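PDB 7A27: SmhA from Serratia marcescens, which probably serves as one component of the tripartite alpha-pore-forming toxin Smh, which perforates target membranes, and is seen here in its soluble form. Local coordinates for residues A177-S182 and V250-A255; N91-L96 and Q333-N338; Q38-S43 and A56-L61; H18-S23 and E295-L300; V262-L267 and A277-A282. All blocks are in the same frame, centred on the assembly; numbering follows the deposited sequence.

Contact 1 (A177-S182 and V250-A255); sequences AKNIQS and VNELKA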
# COMPACT_ATOMS: atom_id res chain seq x y z
N ALA A 177 -3.88 -11.66 10.67
CA ALA A 177 -3.32 -10.98 9.49
C ALA A 177 -4.13 -11.38 8.27
O ALA A 177 -4.45 -10.47 7.50
CB ALA A 177 -1.86 -11.32 9.33
N LYS A 178 -4.49 -12.66 8.13
CA LYS A 178 -5.30 -13.17 6.99
C LYS A 178 -6.70 -12.52 7.03
O LYS A 178 -7.20 -12.14 5.95
CB LYS A 178 -5.35 -14.71 6.96
CG LYS A 178 -4.02 -15.40 6.71
CD LYS A 178 -4.09 -16.76 5.97
CE LYS A 178 -4.71 -17.92 6.73
NZ LYS A 178 -3.92 -18.28 7.94
N ASN A 179 -7.27 -12.37 8.23
CA ASN A 179 -8.60 -11.74 8.43
C ASN A 179 -8.55 -10.27 8.00
O ASN A 179 -9.41 -9.87 7.21
CB ASN A 179 -9.06 -11.83 9.89
CG ASN A 179 -9.42 -13.24 10.34
OD1 ASN A 179 -9.36 -13.53 11.54
ND2 ASN A 179 -9.81 -14.10 9.42
N ILE A 180 -7.57 -9.50 8.49
CA ILE A 180 -7.44 -8.05 8.16
C ILE A 180 -7.37 -7.92 6.64
O ILE A 180 -8.15 -7.13 6.08
CB ILE A 180 -6.23 -7.40 8.84
CG1 ILE A 180 -6.39 -7.42 10.36
CG2 ILE A 180 -6.04 -5.99 8.33
CD1 ILE A 180 -5.15 -7.02 11.12
N GLN A 181 -6.49 -8.70 6.01
CA GLN A 181 -6.30 -8.67 4.54
C GLN A 181 -7.65 -8.89 3.86
O GLN A 181 -7.95 -8.14 2.91
CB GLN A 181 -5.24 -9.70 4.12
CG GLN A 181 -4.90 -9.65 2.64
CD GLN A 181 -4.23 -8.37 2.22
OE1 GLN A 181 -3.19 -7.96 2.75
NE2 GLN A 181 -4.83 -7.76 1.21
N SER A 182 -8.46 -9.84 4.35
CA SER A 182 -9.79 -10.17 3.75
C SER A 182 -10.74 -8.97 3.84
O SER A 182 -11.51 -8.74 2.87
CB SER A 182 -10.41 -11.41 4.38
OG SER A 182 -9.77 -12.60 3.93
N VAL A 250 -14.80 -10.65 9.53
CA VAL A 250 -15.08 -9.77 10.71
C VAL A 250 -15.38 -10.64 11.94
O VAL A 250 -14.92 -10.26 13.05
CB VAL A 250 -16.22 -8.77 10.43
CG1 VAL A 250 -16.70 -8.06 11.69
CG2 VAL A 250 -15.80 -7.77 9.39
N ASN A 251 -16.13 -11.73 11.74
CA ASN A 251 -16.52 -12.68 12.81
C ASN A 251 -15.27 -13.43 13.29
O ASN A 251 -15.11 -13.55 14.50
CB ASN A 251 -17.65 -13.61 12.37
CG ASN A 251 -18.97 -12.90 12.13
OD1 ASN A 251 -19.16 -11.73 12.49
ND2 ASN A 251 -19.92 -13.59 11.53
N GLU A 252 -14.43 -13.92 12.37
CA GLU A 252 -13.15 -14.61 12.70
C GLU A 252 -12.24 -13.65 13.47
O GLU A 252 -11.64 -14.06 14.48
CB GLU A 252 -12.40 -15.13 11.45
CG GLU A 252 -12.89 -16.48 10.94
CD GLU A 252 -12.33 -16.98 9.60
OE1 GLU A 252 -13.08 -17.71 8.95
OE2 GLU A 252 -11.18 -16.68 9.22
N LEU A 253 -12.16 -12.40 13.02
CA LEU A 253 -11.30 -11.37 13.67
C LEU A 253 -11.74 -11.18 15.12
O LEU A 253 -10.86 -11.14 15.99
CB LEU A 253 -11.36 -10.07 12.87
CG LEU A 253 -10.40 -8.97 13.32
CD1 LEU A 253 -8.97 -9.47 13.36
CD2 LEU A 253 -10.49 -7.76 12.41
N LYS A 254 -13.05 -11.08 15.38
CA LYS A 254 -13.58 -10.89 16.76
C LYS A 254 -13.16 -12.08 17.63
O LYS A 254 -12.55 -11.86 18.70
CB LYS A 254 -15.11 -10.71 16.73
CG LYS A 254 -15.73 -10.36 18.08
CD LYS A 254 -17.25 -10.39 18.09
CE LYS A 254 -17.82 -10.16 19.48
NZ LYS A 254 -19.22 -10.62 19.59
N ALA A 255 -13.45 -13.29 17.15
CA ALA A 255 -13.14 -14.59 17.80
C ALA A 255 -11.63 -14.71 18.06
O ALA A 255 -11.25 -15.06 19.19
CB ALA A 255 -13.64 -15.71 16.93

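Contact 2 (N91-L96 and Q333-N338); sequences NAVNAL and QIISLN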
# COMPACT_ATOMS: atom_id res chain seq x y z
N ASN A 91 -6.93 14.27 -23.96
CA ASN A 91 -8.17 15.04 -24.29
C ASN A 91 -7.85 16.16 -25.29
O ASN A 91 -8.66 16.38 -26.22
CB ASN A 91 -8.79 15.74 -23.08
CG ASN A 91 -9.71 14.86 -22.29
OD1 ASN A 91 -9.63 13.62 -22.38
ND2 ASN A 91 -10.55 15.51 -21.51
N ALA A 92 -6.75 16.86 -25.08
CA ALA A 92 -6.30 17.97 -25.94
C ALA A 92 -6.15 17.46 -27.38
O ALA A 92 -6.61 18.18 -28.30
CB ALA A 92 -5.00 18.51 -25.42
N VAL A 93 -5.53 16.28 -27.55
CA VAL A 93 -5.33 15.64 -28.88
C VAL A 93 -6.71 15.39 -29.48
O VAL A 93 -6.91 15.63 -30.70
CB VAL A 93 -4.52 14.34 -28.81
CG1 VAL A 93 -4.33 13.73 -30.18
CG2 VAL A 93 -3.17 14.53 -28.16
N ASN A 94 -7.65 14.93 -28.65
CA ASN A 94 -9.03 14.67 -29.09
C ASN A 94 -9.60 15.96 -29.68
O ASN A 94 -10.00 15.94 -30.85
CB ASN A 94 -9.90 14.15 -27.96
CG ASN A 94 -11.02 13.30 -28.47
OD1 ASN A 94 -10.85 12.59 -29.46
ND2 ASN A 94 -12.15 13.34 -27.78
N ALA A 95 -9.56 17.05 -28.89
CA ALA A 95 -10.08 18.40 -29.24
C ALA A 95 -9.45 18.92 -30.54
O ALA A 95 -10.16 19.56 -31.34
CB ALA A 95 -9.87 19.33 -28.07
N LEU A 96 -8.16 18.64 -30.75
CA LEU A 96 -7.41 19.05 -31.97
C LEU A 96 -8.06 18.43 -33.22
O LEU A 96 -7.98 19.05 -34.28
CB LEU A 96 -5.94 18.60 -31.83
CG LEU A 96 -5.07 18.75 -33.09
CD1 LEU A 96 -5.05 20.19 -33.57
CD2 LEU A 96 -3.65 18.23 -32.88
N GLN A 333 -11.37 8.73 -34.85
CA GLN A 333 -12.06 7.58 -34.22
C GLN A 333 -11.09 6.85 -33.27
O GLN A 333 -11.46 6.65 -32.09
CB GLN A 333 -12.65 6.72 -35.35
CG GLN A 333 -13.02 5.29 -34.96
CD GLN A 333 -14.04 5.26 -33.85
OE1 GLN A 333 -14.74 6.24 -33.60
NE2 GLN A 333 -14.13 4.12 -33.17
N ILE A 334 -9.88 6.51 -33.74
CA ILE A 334 -8.84 5.79 -32.95
C ILE A 334 -8.50 6.65 -31.72
O ILE A 334 -8.36 6.08 -30.61
CB ILE A 334 -7.56 5.46 -33.76
CG1 ILE A 334 -7.76 4.68 -35.06
CG2 ILE A 334 -6.56 4.75 -32.87
CD1 ILE A 334 -8.00 3.20 -34.95
N ILE A 335 -8.37 7.97 -31.90
CA ILE A 335 -8.00 8.93 -30.81
C ILE A 335 -9.18 9.12 -29.84
O ILE A 335 -8.94 9.04 -28.60
CB ILE A 335 -7.50 10.26 -31.40
CG1 ILE A 335 -6.15 10.08 -32.08
CG2 ILE A 335 -7.42 11.33 -30.32
CD1 ILE A 335 -5.69 11.29 -32.86
N SER A 336 -10.40 9.34 -30.35
CA SER A 336 -11.60 9.54 -29.50
C SER A 336 -11.79 8.34 -28.56
O SER A 336 -12.17 8.57 -27.40
CB SER A 336 -12.84 9.80 -30.31
OG SER A 336 -13.63 8.63 -30.47
N LEU A 337 -11.56 7.12 -29.05
CA LEU A 337 -11.73 5.85 -28.27
C LEU A 337 -10.68 5.78 -27.15
O LEU A 337 -11.03 5.40 -26.02
CB LEU A 337 -11.56 4.61 -29.17
CG LEU A 337 -12.76 4.01 -29.90
CD1 LEU A 337 -12.53 2.50 -30.04
CD2 LEU A 337 -14.09 4.29 -29.19
N ASN A 338 -9.43 6.10 -27.48
CA ASN A 338 -8.31 6.03 -26.52
C ASN A 338 -8.48 7.14 -25.47
O ASN A 338 -8.08 6.91 -24.32
CB ASN A 338 -6.99 5.95 -27.28
CG ASN A 338 -6.75 4.56 -27.84
OD1 ASN A 338 -6.72 3.59 -27.08
ND2 ASN A 338 -6.54 4.46 -29.14

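Contact 3 (Q38-S43 and A56-L61); sequences QQLLTS and AYQNQL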
# COMPACT_ATOMS: atom_id res chain seq x y z
N GLN A 38 0.18 2.59 18.74
CA GLN A 38 0.57 1.59 19.77
C GLN A 38 1.30 2.31 20.91
O GLN A 38 2.23 3.05 20.63
CB GLN A 38 1.45 0.50 19.13
CG GLN A 38 2.00 -0.52 20.12
CD GLN A 38 0.92 -1.18 20.93
OE1 GLN A 38 -0.06 -1.70 20.39
NE2 GLN A 38 1.09 -1.16 22.24
N GLN A 39 0.84 2.07 22.13
CA GLN A 39 1.45 2.51 23.40
C GLN A 39 2.90 2.02 23.39
O GLN A 39 3.13 0.87 23.03
CB GLN A 39 0.64 1.86 24.53
CG GLN A 39 0.76 2.51 25.90
CD GLN A 39 0.16 1.69 27.03
OE1 GLN A 39 0.11 0.46 26.96
NE2 GLN A 39 -0.24 2.36 28.10
N LEU A 40 3.86 2.86 23.74
CA LEU A 40 5.30 2.52 23.89
C LEU A 40 5.47 1.70 25.18
O LEU A 40 4.55 1.70 26.03
CB LEU A 40 6.13 3.81 23.98
CG LEU A 40 6.28 4.61 22.68
CD1 LEU A 40 6.47 6.09 22.94
CD2 LEU A 40 7.44 4.06 21.87
N LEU A 41 6.60 1.01 25.31
CA LEU A 41 6.96 0.28 26.55
C LEU A 41 7.68 1.29 27.43
O LEU A 41 8.69 1.82 26.95
CB LEU A 41 7.85 -0.92 26.20
CG LEU A 41 8.37 -1.72 27.39
CD1 LEU A 41 7.22 -2.34 28.16
CD2 LEU A 41 9.34 -2.79 26.93
N THR A 42 7.16 1.60 28.61
CA THR A 42 7.78 2.61 29.53
C THR A 42 8.58 1.86 30.61
O THR A 42 9.70 2.31 30.92
CB THR A 42 6.74 3.59 30.11
OG1 THR A 42 6.10 3.07 31.28
CG2 THR A 42 5.68 4.02 29.12
N SER A 43 8.03 0.77 31.15
CA SER A 43 8.56 -0.00 32.31
C SER A 43 10.08 -0.17 32.26
O SER A 43 10.61 -0.50 31.20
CB SER A 43 7.87 -1.34 32.41
OG SER A 43 8.38 -2.08 33.51
N ALA A 56 14.26 0.13 21.58
CA ALA A 56 15.09 0.52 20.42
C ALA A 56 14.39 0.12 19.12
O ALA A 56 14.39 0.94 18.20
CB ALA A 56 16.46 -0.11 20.49
N TYR A 57 13.85 -1.10 19.06
CA TYR A 57 13.15 -1.63 17.87
C TYR A 57 11.84 -0.86 17.67
O TYR A 57 11.56 -0.45 16.54
CB TYR A 57 12.91 -3.13 18.01
CG TYR A 57 12.27 -3.82 16.83
CD1 TYR A 57 12.82 -3.76 15.55
CD2 TYR A 57 11.16 -4.64 17.00
CE1 TYR A 57 12.26 -4.44 14.49
CE2 TYR A 57 10.59 -5.33 15.95
CZ TYR A 57 11.14 -5.24 14.69
OH TYR A 57 10.57 -5.93 13.66
N GLN A 58 11.07 -0.68 18.74
CA GLN A 58 9.77 0.03 18.69
C GLN A 58 10.01 1.45 18.18
O GLN A 58 9.21 1.93 17.33
CB GLN A 58 9.07 -0.01 20.05
CG GLN A 58 7.61 0.39 19.98
CD GLN A 58 6.86 0.04 21.25
OE1 GLN A 58 7.41 0.03 22.35
NE2 GLN A 58 5.57 -0.21 21.08
N ASN A 59 11.09 2.09 18.63
CA ASN A 59 11.47 3.47 18.23
C ASN A 59 11.84 3.48 16.74
O ASN A 59 11.30 4.31 16.00
CB ASN A 59 12.63 4.04 19.04
CG ASN A 59 12.83 5.51 18.73
OD1 ASN A 59 13.79 5.87 18.06
ND2 ASN A 59 11.87 6.34 19.13
N GLN A 60 12.70 2.55 16.31
CA GLN A 60 13.21 2.49 14.92
C GLN A 60 12.03 2.23 13.96
O GLN A 60 12.08 2.76 12.84
CB GLN A 60 14.39 1.53 14.88
CG GLN A 60 15.12 1.49 13.53
CD GLN A 60 15.67 2.81 13.03
OE1 GLN A 60 15.33 3.27 11.93
NE2 GLN A 60 16.55 3.41 13.83
N LEU A 61 10.99 1.52 14.39
CA LEU A 61 9.78 1.22 13.57
C LEU A 61 8.90 2.47 13.43
O LEU A 61 8.43 2.73 12.31
CB LEU A 61 8.97 0.08 14.19
CG LEU A 61 9.52 -1.33 13.98
CD1 LEU A 61 8.75 -2.31 14.84
CD2 LEU A 61 9.49 -1.75 12.52
O HOH W 1 9.48 2.00 23.93

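Contact 4 (H18-S23 and E295-L300); sequences HISISS and EQRMAL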
# COMPACT_ATOMS: atom_id res chain seq x y z
N HIS A 18 -1.97 0.58 -11.16
CA HIS A 18 -2.14 1.62 -10.10
C HIS A 18 -3.06 1.07 -9.01
O HIS A 18 -2.77 1.30 -7.82
CB HIS A 18 -2.64 2.96 -10.67
CG HIS A 18 -1.57 3.86 -11.21
ND1 HIS A 18 -1.19 3.84 -12.52
CD2 HIS A 18 -0.81 4.81 -10.63
CE1 HIS A 18 -0.25 4.75 -12.72
NE2 HIS A 18 -0.01 5.38 -11.59
N ILE A 19 -4.12 0.36 -9.38
CA ILE A 19 -5.07 -0.27 -8.41
C ILE A 19 -4.30 -1.30 -7.55
O ILE A 19 -4.47 -1.28 -6.33
CB ILE A 19 -6.28 -0.86 -9.18
CG1 ILE A 19 -7.12 0.26 -9.79
CG2 ILE A 19 -7.10 -1.79 -8.30
CD1 ILE A 19 -8.26 -0.20 -10.67
N SER A 20 -3.45 -2.14 -8.14
CA SER A 20 -2.70 -3.17 -7.37
C SER A 20 -1.70 -2.47 -6.44
O SER A 20 -1.38 -3.07 -5.38
CB SER A 20 -2.04 -4.22 -8.23
OG SER A 20 -0.84 -3.73 -8.82
N ILE A 21 -1.24 -1.25 -6.78
CA ILE A 21 -0.33 -0.46 -5.90
C ILE A 21 -1.16 0.10 -4.76
O ILE A 21 -0.76 -0.12 -3.60
CB ILE A 21 0.42 0.65 -6.66
CG1 ILE A 21 1.43 0.04 -7.64
CG2 ILE A 21 1.10 1.59 -5.66
CD1 ILE A 21 2.05 1.04 -8.61
N SER A 22 -2.25 0.81 -5.07
CA SER A 22 -3.17 1.41 -4.07
C SER A 22 -3.46 0.34 -2.99
O SER A 22 -3.31 0.64 -1.79
CB SER A 22 -4.45 1.92 -4.72
OG SER A 22 -4.21 2.98 -5.63
N SER A 23 -3.83 -0.87 -3.40
CA SER A 23 -4.23 -1.98 -2.51
C SER A 23 -3.23 -2.18 -1.36
O SER A 23 -3.67 -2.33 -0.21
CB SER A 23 -4.38 -3.25 -3.28
OG SER A 23 -4.57 -4.35 -2.40
N GLU A 295 6.77 -2.27 -2.75
CA GLU A 295 8.00 -2.19 -3.57
C GLU A 295 7.85 -3.05 -4.82
O GLU A 295 8.23 -2.56 -5.89
CB GLU A 295 9.20 -2.67 -2.75
CG GLU A 295 10.54 -2.53 -3.45
CD GLU A 295 11.00 -3.68 -4.33
OE1 GLU A 295 10.54 -4.80 -4.12
OE2 GLU A 295 11.84 -3.46 -5.22
N GLN A 296 7.32 -4.28 -4.70
CA GLN A 296 7.23 -5.26 -5.82
C GLN A 296 6.21 -4.80 -6.88
O GLN A 296 6.51 -4.96 -8.08
CB GLN A 296 6.91 -6.66 -5.31
CG GLN A 296 8.15 -7.39 -4.79
CD GLN A 296 7.84 -8.64 -3.99
OE1 GLN A 296 6.68 -9.02 -3.80
NE2 GLN A 296 8.88 -9.29 -3.50
N ARG A 297 5.06 -4.26 -6.49
CA ARG A 297 4.03 -3.79 -7.46
C ARG A 297 4.55 -2.54 -8.17
O ARG A 297 4.27 -2.39 -9.35
CB ARG A 297 2.70 -3.46 -6.79
CG ARG A 297 2.09 -4.63 -6.03
CD ARG A 297 1.72 -5.84 -6.87
NE ARG A 297 1.64 -7.00 -5.97
CZ ARG A 297 0.66 -7.22 -5.08
NH1 ARG A 297 -0.36 -6.35 -4.93
NH2 ARG A 297 0.72 -8.31 -4.33
N MET A 298 5.32 -1.72 -7.45
CA MET A 298 5.91 -0.45 -7.95
C MET A 298 7.05 -0.75 -8.93
O MET A 298 7.29 0.09 -9.80
CB MET A 298 6.46 0.33 -6.76
CG MET A 298 6.93 1.73 -7.09
SD MET A 298 5.73 2.89 -7.74
CE MET A 298 4.35 2.37 -6.74
N ALA A 299 7.70 -1.91 -8.82
CA ALA A 299 8.83 -2.30 -9.69
C ALA A 299 8.39 -2.36 -11.16
O ALA A 299 9.20 -2.06 -12.04
CB ALA A 299 9.37 -3.64 -9.27
N LEU A 300 7.13 -2.68 -11.42
CA LEU A 300 6.61 -2.88 -12.80
C LEU A 300 6.12 -1.55 -13.41
O LEU A 300 5.93 -1.52 -14.65
CB LEU A 300 5.47 -3.91 -12.79
CG LEU A 300 5.64 -5.20 -11.99
CD1 LEU A 300 4.31 -5.93 -11.93
CD2 LEU A 300 6.75 -6.09 -12.56

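Contact 5 (V262-L267 and A277-A282); sequences VAYRAL and AKSVQA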
# COMPACT_ATOMS: atom_id res chain seq x y z
N VAL A 262 -6.53 -13.95 25.81
CA VAL A 262 -6.38 -15.11 26.73
C VAL A 262 -4.94 -15.63 26.67
O VAL A 262 -4.34 -15.87 27.75
CB VAL A 262 -7.41 -16.21 26.38
CG1 VAL A 262 -7.11 -17.55 27.06
CG2 VAL A 262 -8.83 -15.78 26.69
N ALA A 263 -4.40 -15.78 25.46
CA ALA A 263 -3.07 -16.38 25.20
C ALA A 263 -1.95 -15.50 25.78
O ALA A 263 -0.96 -16.11 26.27
CB ALA A 263 -2.87 -16.62 23.73
N TYR A 264 -2.05 -14.16 25.70
CA TYR A 264 -1.03 -13.24 26.26
C TYR A 264 -1.10 -13.31 27.79
O TYR A 264 -0.03 -13.35 28.44
CB TYR A 264 -1.16 -11.80 25.73
CG TYR A 264 -0.59 -11.52 24.36
CD1 TYR A 264 0.77 -11.57 24.12
CD2 TYR A 264 -1.40 -11.12 23.31
CE1 TYR A 264 1.30 -11.27 22.87
CE2 TYR A 264 -0.89 -10.83 22.06
CZ TYR A 264 0.47 -10.90 21.82
OH TYR A 264 0.94 -10.63 20.56
N ARG A 265 -2.30 -13.38 28.37
CA ARG A 265 -2.48 -13.48 29.84
C ARG A 265 -1.72 -14.72 30.33
O ARG A 265 -1.04 -14.63 31.38
CB ARG A 265 -3.97 -13.54 30.23
CG ARG A 265 -4.80 -12.37 29.73
CD ARG A 265 -6.20 -12.31 30.29
NE ARG A 265 -6.11 -11.98 31.71
CZ ARG A 265 -5.84 -10.76 32.22
NH1 ARG A 265 -5.81 -10.58 33.53
NH2 ARG A 265 -5.62 -9.72 31.42
N ALA A 266 -1.78 -15.81 29.58
CA ALA A 266 -1.11 -17.10 29.89
C ALA A 266 0.42 -16.97 29.84
O ALA A 266 1.08 -17.29 30.84
CB ALA A 266 -1.58 -18.17 28.93
N LEU A 267 0.97 -16.53 28.72
CA LEU A 267 2.44 -16.41 28.53
C LEU A 267 3.03 -15.38 29.52
O LEU A 267 4.18 -15.57 29.97
CB LEU A 267 2.73 -16.02 27.08
CG LEU A 267 4.20 -15.85 26.72
CD1 LEU A 267 4.98 -17.12 27.04
CD2 LEU A 267 4.39 -15.47 25.25
N ALA A 277 7.52 -8.20 23.39
CA ALA A 277 8.40 -8.36 22.21
C ALA A 277 7.62 -8.99 21.04
O ALA A 277 7.75 -8.49 19.91
CB ALA A 277 9.61 -9.17 22.58
N LYS A 278 6.81 -10.02 21.33
CA LYS A 278 6.00 -10.75 20.32
C LYS A 278 4.91 -9.84 19.75
O LYS A 278 4.73 -9.87 18.52
CB LYS A 278 5.32 -11.99 20.92
CG LYS A 278 6.21 -13.17 21.26
CD LYS A 278 5.37 -14.45 21.38
CE LYS A 278 5.96 -15.61 20.61
NZ LYS A 278 6.26 -15.31 19.19
N SER A 279 4.24 -9.08 20.62
CA SER A 279 3.16 -8.12 20.26
C SER A 279 3.67 -7.06 19.28
O SER A 279 2.91 -6.70 18.33
CB SER A 279 2.59 -7.46 21.47
OG SER A 279 1.78 -6.37 21.06
N VAL A 280 4.90 -6.56 19.51
CA VAL A 280 5.56 -5.51 18.68
C VAL A 280 5.92 -6.12 17.32
O VAL A 280 5.60 -5.49 16.30
CB VAL A 280 6.82 -4.93 19.35
CG1 VAL A 280 7.62 -4.06 18.40
CG2 VAL A 280 6.46 -4.14 20.59
N GLN A 281 6.56 -7.29 17.34
CA GLN A 281 7.04 -8.01 16.13
C GLN A 281 5.86 -8.33 15.21
O GLN A 281 6.06 -8.29 13.98
CB GLN A 281 7.82 -9.26 16.54
CG GLN A 281 8.15 -10.18 15.39
CD GLN A 281 8.84 -9.47 14.25
OE1 GLN A 281 9.47 -8.42 14.43
NE2 GLN A 281 8.70 -10.05 13.06
N ALA A 282 4.69 -8.65 15.77
CA ALA A 282 3.47 -8.96 14.98
C ALA A 282 3.08 -7.74 14.15
O ALA A 282 2.70 -7.90 12.98
CB ALA A 282 2.37 -9.41 15.91

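Contact 1 (A177-S182 and V250-A255)
N179 reaches from helix 160-188 into the turn of helix 247-268 that carries E252 and L253, and almost everything in the contact passes through its side chain. On the buried side packing is close: N179 CB lies 4.2 Å from L253 CB, and the isobutyl group of L253, swung anti to its own nitrogen (chi1 -173°), runs along this flank until CD1 comes within 4.5 Å of I180 CG1. I176 and I183 complete the bed for L253, and Y31 of helix 14-37 and Y257 border I180. The other flank is looser and polar, and E252 there is partly exposed to solvent. The N179 amide donates from ND2 to E252 OE2 over 2.9 Å, nearly in its own plane, but the bond reaches the carboxylate on its anti side and 30° out of plane. A second bond, from N256 ND2, holds N179 OD1, while Q248 NE2 takes E252 OE1, so both flat groups are fixed at each end. The segment axes approach to 9.0 Å at 148°. This is antiparallel helix packing, with an apolar inner seam and a polar flank toward solvent, in the strand-bearing end of an elongated helical toxin, probably of the ClyA type.

Contact 2 (N91-L96 and Q333-N338)
I335, with the most surface buried here, meets both V93 and N94 across the gap between helices 325-358 and 48-96. Its two branches divide the work. CD1 lies 3.9 Å from V93 CG1, the two side chains crossing at about a right angle; CG2 also touches that valine methyl and stands 3.8 Å from N94 OD1. With CG1 beside its own backbone nitrogen (chi1 -69°), I335 spreads both branches over the facing helix. N94 closes the more open flank. Its CG is roughly anti to the backbone N (chi1 -153°), which swings the amide across to the helix backbone at S336, where OD1 lies beside S336 CA and 3.5 Å from S336 CB. OD1 is also 3.4 Å from S336 N, but at too poor an angle for a hydrogen bond, and no hydrogen bond joins the two segments. Helix 104-155 packs on V93 through M111 and L115, and Y97 of the loop after helix 48-96 touches I335. The axes run antiparallel at 148° and 9.1 Å apart. The pair forms an antiparallel helix-helix seam of the elongated bundle, with valine and isoleucine inside and asparagine and serine at its more open flank, here far from the strand hairpin.

Contact 3 (Q38-S43 and A56-L61)
Q58 projects from helix 48-96 onto the extended loop that follows helix 14-37, so the contact belongs to the connection between these two helices at one end of the elongated bundle. Polar bonding dominates. The extended Q58 chain, with CG anti to the backbone N (chi1 -166°), presents its amide to the loop backbone much as a neighbouring peptide unit would: OE1 accepts from L41 N at 3.2 Å, and NE2 gives a weak bond to Q39 O at 3.3 Å. The L41 N-H comes in tilted 28° from the carbonyl plane of the Q58 amide. Q39 O takes a second, better bond from Q38 NE2 at 3.0 Å, lying in the carbonyl plane on a lone pair. The Q38 and Q58 amides, though their chains cross at about a right angle, are turned nearly parallel, 17° apart. Q38 is also held by strand 230-237: its OE1 accepts from S234 N and its NE2 donates to M232 O, which ties the loop to the hairpin. Van der Waals contact is slight. L40 CD2 stands 4.1 Å from Q58 CD, L41 CB brushes OE1, and Q38 CG lies 3.7 Å from Q58 NE2; L41 itself also touches L273 and I54. Water adds a third mode of bridging, since one molecule donates to L41 O at 3.1 Å and also to Q58 OE1 at 3.3 Å, so that this single oxygen receives both the backbone N-H of L41 and a water hydrogen.

Contact 4 (H18-S23 and E295-L300)
I21 and R297 lie alongside each other and run in opposite directions, I21 from helix 14-37 and R297 from helix 272-299. Their aliphatic parts make the contact, I21 CG1 lying 3.8 Å from R297 CB. M298 approaches the same isoleucine differently: its chain, bent at chi2 and chi3, comes in at about a right angle and sets CE against the I21 branches, 3.5 Å from CG2. On the inner side L76 and L79 of helix 48-96 and L133 of helix 104-155 surround M298, and Y80 covers I21. R297 turns the other way. A bend at chi2 (-63°) folds the chain back over S20, whose OG lies 3.8 Å from R297 CD while being hydrogen-bonded to M17 O of its own helix. The guanidinium then meets S20 O at its edge and near its plane, NH1 donating over 3.5 Å in a weak bond with an N-H...O angle of 139°. The long arginine thus lies along the partly exposed side, while I21 and M298 are buried. The segment axes are 9.1 Å apart and antiparallel at 166°. Near the middle of the molecule, this is the close antiparallel packing expected of a long helical bundle like those of ClyA-type toxins.

Contact 5 (V262-L267 and A277-A282)
Y264 points its ring at helix 272-299 and touches it with the hydroxyl end. The OH lies 3.4 Å from S279 CA and 3.7 Å from S279 CB, so it rests on the helix backbone of its partner; S279 CB meets the ring obliquely, 4.1 Å from CZ. Although S279 N is only 3.6 Å from the same oxygen, no hydrogen bond crosses the two segments, and the meeting is one of shape. The ring is put there by its first torsion (chi1 -80°), with CG anti to the carbonyl carbon, and the side chain also touches I169 of helix 160-188 and I233 of strand 230-237. The two segments belong to a helix hairpin, 247-268 and 272-299, whose arms are joined by a short turn and run antiparallel at 142°. The arms stand 12.4 Å apart at this level, wider than in a directly packed helix pair, and the tyrosine spans the gap. Strand 230-237, half of a two-stranded hairpin that is probably the beta-tongue of ClyA-family toxins, touches S279 through Y231 and I233. One turn nearer the bend, L267 crosses K278 at about a right angle, CD2 lying 4.1 Å from K278 CD. L267 also touches I169. To L267, K278 offers its methylene chain: bent at chi3 and chi4, it carries NZ off to a salt bridge with E155 OE2 of helix 104-155.

Contacts 1, 3 and 5 gather at one end of the molecule, contacts 3 and 5 against strand 230-237, and each is largely buried; contacts 2 and 4 are partly buried seams along the bundle, with contact 2 on the opposite side of the chain's centre from contacts 1, 3 and 5. Helix 48-96 links contacts 2 and 3, whose centres are 55 Å apart, helix 272-299 links 4 and 5, and helix 247-268 links 1 and 5. Contacts 3 and 5 touch directly, Y57 OH lying 2.8 Å from Q281 OE1 in a probable hydrogen bond. Chemistry follows place: an asparagine amide bonds to a carboxylate in 1 and a glutamine amide to loop backbone in 3, whereas 2 and 5 have no hydrogen bond across their segments and 4 only a weak one.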